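Local atomic coordinates of succinyl-CoA ligase (ADP-forming) subunit alpha (Methanosaeta concilii, PDB entry 6HXI), a protein that belongs to the succinyl-CoA ligase alpha-subunit family, joins a CoA-ligase region to a citrate synthase-like helical region, and binds coenzyme A. Residues Ser441-Leu444 with Thr445-Pro448. Sequence-based numbering, arbitrary orientation.
Sequences SGLL and TIGP
Thr445 sets its side chain against the carbonyl oxygen of Gly442, the residue three places earlier in the chain. With chi1 at 66°, its OG1 is turned back towards the helix end and gives a hydrogen bond of 2.8 Å to Gly442 O, almost in line with the C=O bond. The Thr445 N-H reaches the same oxygen at 3.2 Å from well above the carbonyl plane, so one residue grips this acceptor twice, and the hydroxyl of threonine is buried with a partner at hand. Both bonds fall where helix 435-443 of the citrate synthase-like region ends. A type I beta turn from Leu443 to Ile446 takes over from the last helical residue, its Ile446 N to Leu443 O bond 3.1 Å long, and leads the chain out towards helix 453-466. The turn also brings the two large aliphatic residues at its ends side by side, Leu443 CD2 lying 3.7 Å from Ile446 CD1. They suit a buried, largely apolar setting: Leu443 packs on Leu584 and Ile446 on Phe576, both of helix 571-594, while Leu443 also meets Leu443 of a third subunit. Lys433 of a second subunit hydrogen-bonds to the carbonyl oxygens of Leu444 and Ile446, tying the turn to that neighbour.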
# COMPACT_ATOMS: atom_id res chain seq x y z
N SER B 441 -0.53 -1.78 -4.88
CA SER B 441 -0.22 -0.69 -5.84
C SER B 441 -1.51 -0.38 -6.66
O SER B 441 -1.82 0.78 -6.85
CB SER B 441 0.91 -1.08 -6.79
OG SER B 441 1.35 0.10 -7.47
N GLY B 442 -2.23 -1.44 -7.12
CA GLY B 442 -3.49 -1.35 -7.86
C GLY B 442 -4.65 -0.87 -7.00
O GLY B 442 -5.38 0.06 -7.37
N LEU B 443 -4.79 -1.41 -5.80
CA LEU B 443 -5.90 -1.03 -4.90
C LEU B 443 -5.88 0.41 -4.45
O LEU B 443 -6.93 0.98 -4.18
CB LEU B 443 -5.95 -1.97 -3.67
CG LEU B 443 -6.36 -3.40 -3.88
CD1 LEU B 443 -6.25 -4.17 -2.61
CD2 LEU B 443 -7.79 -3.51 -4.29
N LEU B 444 -4.68 1.00 -4.35
CA LEU B 444 -4.49 2.36 -3.90
C LEU B 444 -4.94 3.40 -4.93
O LEU B 444 -4.93 4.58 -4.62
CB LEU B 444 -3.05 2.63 -3.44
CG LEU B 444 -2.64 1.97 -2.09
CD1 LEU B 444 -1.16 2.03 -1.92
CD2 LEU B 444 -3.39 2.63 -0.85
N THR B 445 -5.48 2.96 -6.09
CA THR B 445 -6.04 3.91 -7.06
C THR B 445 -7.55 4.05 -6.79
O THR B 445 -8.17 4.94 -7.37
CB THR B 445 -5.81 3.45 -8.50
OG1 THR B 445 -6.56 2.24 -8.71
CG2 THR B 445 -4.36 3.24 -8.82
N ILE B 446 -8.12 3.16 -5.97
CA ILE B 446 -9.57 3.11 -5.71
C ILE B 446 -9.96 4.26 -4.82
O ILE B 446 -9.48 4.37 -3.67
CB ILE B 446 -10.07 1.76 -5.21
CG1 ILE B 446 -9.86 0.63 -6.22
CG2 ILE B 446 -11.57 1.84 -4.74
CD1 ILE B 446 -10.01 -0.78 -5.57
N GLY B 447 -10.80 5.12 -5.37
CA GLY B 447 -11.20 6.34 -4.69
C GLY B 447 -12.26 7.07 -5.46
O GLY B 447 -13.09 6.44 -6.10
N PRO B 448 -12.23 8.40 -5.47
CA PRO B 448 -13.36 9.12 -6.07
C PRO B 448 -13.60 8.92 -7.55
O PRO B 448 -14.73 9.10 -7.96
CB PRO B 448 -13.06 10.59 -5.74
CG PRO B 448 -11.58 10.62 -5.41
CD PRO B 448 -11.32 9.32 -4.76